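Local coordinates for O-phospho-L-seryl-tRNA:Cys-tRNA synthase (Methanocaldococcus jannaschii DSM 2661, PDB 5X6B), which probably converts O-phosphoseryl-tRNA(Cys) to cysteinyl-tRNA(Cys) with a covalently held pyridoxal phosphate cofactor, at residues L111-G121 with P262-E270. Residues are numbered along the deposited sequence; the frame is centred on the assembly and turned at random.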
ATOM      1  N   LEU B 111      -9.268 -13.739  13.260  1.00 69.33           N
ATOM      2  CA  LEU B 111      -9.463 -15.012  12.580  1.00 60.23           C
ATOM      3  C   LEU B 111      -9.559 -16.160  13.576  1.00 62.91           C
ATOM      4  O   LEU B 111      -9.766 -17.314  13.192  1.00 58.38           O
ATOM      5  CB  LEU B 111      -8.319 -15.275  11.604  1.00 68.65           C
ATOM      6  CG  LEU B 111      -8.128 -14.241  10.501  1.00 62.18           C
ATOM      7  CD1 LEU B 111      -7.024 -14.682   9.553  1.00 55.81           C
ATOM      8  CD2 LEU B 111      -9.432 -14.028   9.761  1.00 64.46           C
ATOM      9  N   ASN B 112      -9.402 -15.828  14.854  1.00 67.13           N
ATOM     10  CA  ASN B 112      -9.350 -16.817  15.923  1.00 70.84           C
ATOM     11  C   ASN B 112      -8.317 -17.903  15.627  1.00 71.77           C
ATOM     12  O   ASN B 112      -8.617 -19.092  15.680  1.00 61.51           O
ATOM     13  CB  ASN B 112     -10.728 -17.440  16.150  1.00 64.77           C
ATOM     14  CG  ASN B 112     -10.855 -18.084  17.515  1.00 71.45           C
ATOM     15  OD1 ASN B 112     -10.174 -17.693  18.462  1.00 63.21           O
ATOM     16  ND2 ASN B 112     -11.727 -19.079  17.621  1.00 71.40           N
ATOM     17  N   MET B 113      -7.106 -17.473  15.286  1.00 74.81           N
ATOM     18  CA  MET B 113      -5.983 -18.381  15.090  1.00 72.22           C
ATOM     19  C   MET B 113      -4.861 -17.989  16.046  1.00 58.82           C
ATOM     20  O   MET B 113      -4.876 -16.896  16.609  1.00 59.09           O
ATOM     21  CB  MET B 113      -5.500 -18.353  13.637  1.00 62.93           C
ATOM     22  CG  MET B 113      -6.534 -18.821  12.622  1.00 63.69           C
ATOM     23  SD  MET B 113      -6.841 -20.602  12.654  1.00 70.06           S
ATOM     24  CE  MET B 113      -5.287 -21.235  12.040  1.00 64.93           C
ATOM     25  N   ASP B 114      -3.900 -18.886  16.238  1.00 70.31           N
ATOM     26  CA  ASP B 114      -2.825 -18.653  17.197  1.00 79.22           C
ATOM     27  C   ASP B 114      -1.841 -17.596  16.710  1.00 70.74           C
ATOM     28  O   ASP B 114      -1.453 -16.704  17.465  1.00 66.50           O
ATOM     29  CB  ASP B 114      -2.076 -19.958  17.490  1.00 80.41           C
ATOM     30  CG  ASP B 114      -2.891 -20.928  18.327  1.00 84.93           C
ATOM     31  OD1 ASP B 114      -3.743 -20.470  19.121  1.00 76.20           O
ATOM     32  OD2 ASP B 114      -2.673 -22.152  18.191  1.00 85.34           O
ATOM     33  N   CYS B 115      -1.441 -17.703  15.447  1.00 60.86           N
ATOM     34  CA  CYS B 115      -0.400 -16.845  14.900  1.00 58.85           C
ATOM     35  C   CYS B 115      -0.787 -16.338  13.518  1.00 63.35           C
ATOM     36  O   CYS B 115      -1.716 -16.855  12.899  1.00 61.95           O
ATOM     37  CB  CYS B 115       0.927 -17.600  14.813  1.00 77.61           C
ATOM     38  SG  CYS B 115       1.318 -18.640  16.236  1.00 80.83           S
ATOM     39  N   ALA B 116      -0.060 -15.335  13.036  1.00 67.80           N
ATOM     40  CA  ALA B 116      -0.288 -14.791  11.702  1.00 60.13           C
ATOM     41  C   ALA B 116       0.990 -14.190  11.124  1.00 56.01           C
ATOM     42  O   ALA B 116       1.850 -13.718  11.863  1.00 62.17           O
ATOM     43  CB  ALA B 116      -1.396 -13.746  11.734  1.00 62.80           C
ATOM     44  N   ARG B 117       1.110 -14.218   9.800  1.00 58.94           N
ATOM     45  CA  ARG B 117       2.242 -13.601   9.114  1.00 64.26           C
ATOM     46  C   ARG B 117       1.778 -12.887   7.849  1.00 62.96           C
ATOM     47  O   ARG B 117       0.877 -13.365   7.158  1.00 65.41           O
ATOM     48  CB  ARG B 117       3.309 -14.646   8.762  1.00 57.25           C
ATOM     49  CG  ARG B 117       4.138 -15.140   9.940  1.00 59.26           C
ATOM     50  CD  ARG B 117       5.006 -14.036  10.518  1.00 61.92           C
ATOM     51  NE  ARG B 117       5.891 -14.510  11.581  1.00 57.69           N
ATOM     52  CZ  ARG B 117       5.585 -14.506  12.877  1.00 59.44           C
ATOM     53  NH1 ARG B 117       4.406 -14.062  13.289  1.00 52.98           N
ATOM     54  NH2 ARG B 117       6.460 -14.953  13.767  1.00 69.94           N
ATOM     55  N   PRO B 118       2.392 -11.735   7.543  1.00 57.19           N
ATOM     56  CA  PRO B 118       2.088 -11.005   6.310  1.00 58.60           C
ATOM     57  C   PRO B 118       2.704 -11.680   5.096  1.00 57.53           C
ATOM     58  O   PRO B 118       3.824 -12.178   5.174  1.00 63.10           O
ATOM     59  CB  PRO B 118       2.718  -9.635   6.549  1.00 57.60           C
ATOM     60  CG  PRO B 118       3.840  -9.913   7.486  1.00 73.01           C
ATOM     61  CD  PRO B 118       3.366 -11.017   8.382  1.00 59.51           C
ATOM     62  N   THR B 119       1.971 -11.698   3.989  1.00 54.09           N
ATOM     63  CA  THR B 119       2.439 -12.312   2.756  1.00 50.84           C
ATOM     64  C   THR B 119       2.181 -11.394   1.568  1.00 44.48           C
ATOM     65  O   THR B 119       1.541 -10.355   1.705  1.00 66.28           O
ATOM     66  CB  THR B 119       1.747 -13.666   2.492  1.00 59.25           C
ATOM     67  OG1 THR B 119       0.332 -13.468   2.390  1.00 62.17           O
ATOM     68  CG2 THR B 119       2.038 -14.647   3.617  1.00 60.63           C
ATOM     69  N   HIS B 120       2.674 -11.792   0.400  1.00 54.55           N
ATOM     70  CA  HIS B 120       2.406 -11.069  -0.834  1.00 57.08           C
ATOM     71  C   HIS B 120       1.089 -11.528  -1.451  1.00 57.19           C
ATOM     72  O   HIS B 120       0.840 -11.310  -2.636  1.00 71.71           O
ATOM     73  CB  HIS B 120       3.545 -11.259  -1.835  1.00 56.27           C
ATOM     74  CG  HIS B 120       4.882 -10.795  -1.339  1.00 64.04           C
ATOM     75  ND1 HIS B 120       5.097  -9.502  -0.891  1.00 67.26           N
ATOM     76  CD2 HIS B 120       6.064 -11.427  -1.237  1.00 69.05           C
ATOM     77  CE1 HIS B 120       6.356  -9.375  -0.527  1.00 73.14           C
ATOM     78  NE2 HIS B 120       6.974 -10.528  -0.727  1.00 68.90           N
ATOM     79  N   GLY B 121       0.252 -12.175  -0.648  1.00 55.91           N
ATOM     80  CA  GLY B 121      -1.014 -12.689  -1.136  1.00 61.43           C
ATOM     81  C   GLY B 121      -1.317 -14.109  -0.692  1.00 65.48           C
ATOM     82  O   GLY B 121      -0.541 -14.727   0.042  1.00 62.29           O
ATOM     83  N   PRO B 262       0.415  -6.236  -3.930  1.00 64.05           N
ATOM     84  CA  PRO B 262       0.036  -7.560  -3.437  1.00 54.03           C
ATOM     85  C   PRO B 262       0.270  -7.718  -1.938  1.00 54.21           C
ATOM     86  O   PRO B 262       1.376  -7.482  -1.449  1.00 55.34           O
ATOM     87  CB  PRO B 262       0.951  -8.483  -4.235  1.00 60.91           C
ATOM     88  CG  PRO B 262       2.210  -7.674  -4.411  1.00 47.86           C
ATOM     89  CD  PRO B 262       1.824  -6.207  -4.358  1.00 67.27           C
ATOM     90  N   CYS B 263      -0.775  -8.103  -1.214  1.00 59.97           N
ATOM     91  CA  CYS B 263      -0.623  -8.444   0.194  1.00 48.94           C
ATOM     92  C   CYS B 263      -1.631  -9.516   0.587  1.00 54.82           C
ATOM     93  O   CYS B 263      -2.568  -9.812  -0.157  1.00 51.82           O
ATOM     94  CB  CYS B 263      -0.783  -7.212   1.086  1.00 54.18           C
ATOM     95  SG  CYS B 263      -2.474  -6.626   1.296  1.00 61.52           S
ATOM     96  N   GLY B 264      -1.425 -10.094   1.763  1.00 48.65           N
ATOM     97  CA  GLY B 264      -2.239 -11.197   2.227  1.00 54.52           C
ATOM     98  C   GLY B 264      -1.829 -11.596   3.627  1.00 58.56           C
ATOM     99  O   GLY B 264      -0.928 -10.996   4.213  1.00 56.64           O
ATOM    100  N   ILE B 265      -2.495 -12.606   4.171  1.00 54.97           N
ATOM    101  CA  ILE B 265      -2.210 -13.061   5.524  1.00 56.26           C
ATOM    102  C   ILE B 265      -2.117 -14.576   5.556  1.00 59.54           C
ATOM    103  O   ILE B 265      -2.896 -15.265   4.897  1.00 61.83           O
ATOM    104  CB  ILE B 265      -3.289 -12.584   6.523  1.00 57.74           C
ATOM    105  CG1 ILE B 265      -3.263 -11.064   6.648  1.00 47.29           C
ATOM    106  CG2 ILE B 265      -3.075 -13.201   7.899  1.00 53.29           C
ATOM    107  CD1 ILE B 265      -1.970 -10.534   7.218  1.00 55.96           C
ATOM    108  N   LEU B 266      -1.141 -15.089   6.297  1.00 58.72           N
ATOM    109  CA  LEU B 266      -1.085 -16.510   6.604  1.00 47.43           C
ATOM    110  C   LEU B 266      -1.258 -16.674   8.102  1.00 49.09           C
ATOM    111  O   LEU B 266      -0.424 -16.221   8.883  1.00 48.51           O
ATOM    112  CB  LEU B 266       0.232 -17.133   6.137  1.00 46.21           C
ATOM    113  CG  LEU B 266       0.483 -18.598   6.522  1.00 57.25           C
ATOM    114  CD1 LEU B 266      -0.630 -19.501   6.008  1.00 55.15           C
ATOM    115  CD2 LEU B 266       1.833 -19.073   6.000  1.00 57.24           C
ATOM    116  N   ALA B 267      -2.361 -17.295   8.503  1.00 48.32           N
ATOM    117  CA  ALA B 267      -2.601 -17.567   9.911  1.00 59.83           C
ATOM    118  C   ALA B 267      -2.380 -19.046  10.173  1.00 56.97           C
ATOM    119  O   ALA B 267      -2.652 -19.879   9.310  1.00 51.53           O
ATOM    120  CB  ALA B 267      -4.004 -17.149  10.312  1.00 50.78           C
ATOM    121  N   PHE B 268      -1.881 -19.373  11.361  1.00 60.93           N
ATOM    122  CA  PHE B 268      -1.528 -20.756  11.666  1.00 67.13           C
ATOM    123  C   PHE B 268      -1.460 -21.032  13.166  1.00 65.91           C
ATOM    124  O   PHE B 268      -1.268 -20.122  13.974  1.00 55.73           O
ATOM    125  CB  PHE B 268      -0.192 -21.118  11.005  1.00 62.33           C
ATOM    126  CG  PHE B 268       0.941 -20.186  11.357  1.00 72.32           C
ATOM    127  CD1 PHE B 268       1.751 -20.440  12.454  1.00 75.13           C
ATOM    128  CD2 PHE B 268       1.202 -19.065  10.584  1.00 65.47           C
ATOM    129  CE1 PHE B 268       2.795 -19.591  12.776  1.00 76.78           C
ATOM    130  CE2 PHE B 268       2.243 -18.209  10.905  1.00 64.07           C
ATOM    131  CZ  PHE B 268       3.039 -18.474  12.002  1.00 74.47           C
ATOM    132  N   SER B 269      -1.614 -22.304  13.523  1.00 75.91           N
ATOM    133  CA  SER B 269      -1.579 -22.731  14.916  1.00 74.91           C
ATOM    134  C   SER B 269      -0.152 -22.788  15.450  1.00 81.86           C
ATOM    135  O   SER B 269       0.796 -22.976  14.682  1.00 70.59           O
ATOM    136  CB  SER B 269      -2.236 -24.103  15.065  1.00 85.48           C
ATOM    137  OG  SER B 269      -1.524 -25.087  14.332  1.00 77.72           O
ATOM    138  N   GLU B 270      -0.011 -22.640  16.766  1.00 70.84           N
ATOM    139  CA  GLU B 270       1.290 -22.731  17.427  1.00 72.49           C
ATOM    140  C   GLU B 270       2.008 -24.039  17.095  1.00 79.47           C
ATOM    141  O   GLU B 270       3.239 -24.089  17.054  1.00 88.10           O
ATOM    142  CB  GLU B 270       1.123 -22.597  18.944  1.00 62.47           C
ATOM    143  CG  GLU B 270       2.415 -22.736  19.750  1.00 87.30           C
ATOM    144  CD  GLU B 270       3.385 -21.582  19.536  1.00 94.72           C
ATOM    145  OE1 GLU B 270       2.991 -20.570  18.919  1.00115.90           O
ATOM    146  OE2 GLU B 270       4.544 -21.685  19.993  1.00 87.60           O
TER
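C115 and F268 face each other as a hydrogen-bonded pair between antiparallel strands 115-119 and 264-268, with C115 N giving its hydrogen to F268 O at 2.8 Å and F268 N returning one to C115 O. R117 repeats the exchange with L266, and L266 N reaches R117 O almost straight, at 176°. T119 N binds G264 O; P118, whose ring nitrogen has no hydrogen to give, suits the non-hydrogen-bonded place opposite I265. Just before the strand, D114 OD2 accepts a hydrogen bond from E270 N at 3.1 Å on its anti side, while OD1 makes a salt bridge with K242.

On the side of the sheet that carries C115, R117 and T119, chi1 of 55° sets CG of F268 between the backbone N and the carbonyl carbon, and the ring leans across toward strand 115-119. One face takes C115 CB, 3.7 Å from the ring centroid in a CH-pi contact; R117 CG lies at the edge, in plane, 3.7 Å from F268 CE2, while the guanidinium group turns to other partners, NH1 to A116 O and NH2 to E287.

Strand 264-268 runs against the rest of the mixed seven-stranded sheet, with 115-119 outermost beside it within the chain, in the large domain of a fold type I pyridoxal phosphate enzyme.

On the other side the small A116 and A267 leave room for helix 100-111 and the turn after it: A116 packs on I107, and A267 CB meets M113 CG at 3.8 Å and L111 CD1 at 4.0 Å.

T119 OG1 bonds to G121 O at 2.8 Å, and its CG2 meets L266 CB at 4.0 Å; a valine here would probably leave G121 O without this hydroxyl at the start of the following helix. G264 fits opposite, since a CB there would strike T119 OG1 and G121 CA. Past the strand, H120 NE2 hydrogen-bonds E124 of the second subunit.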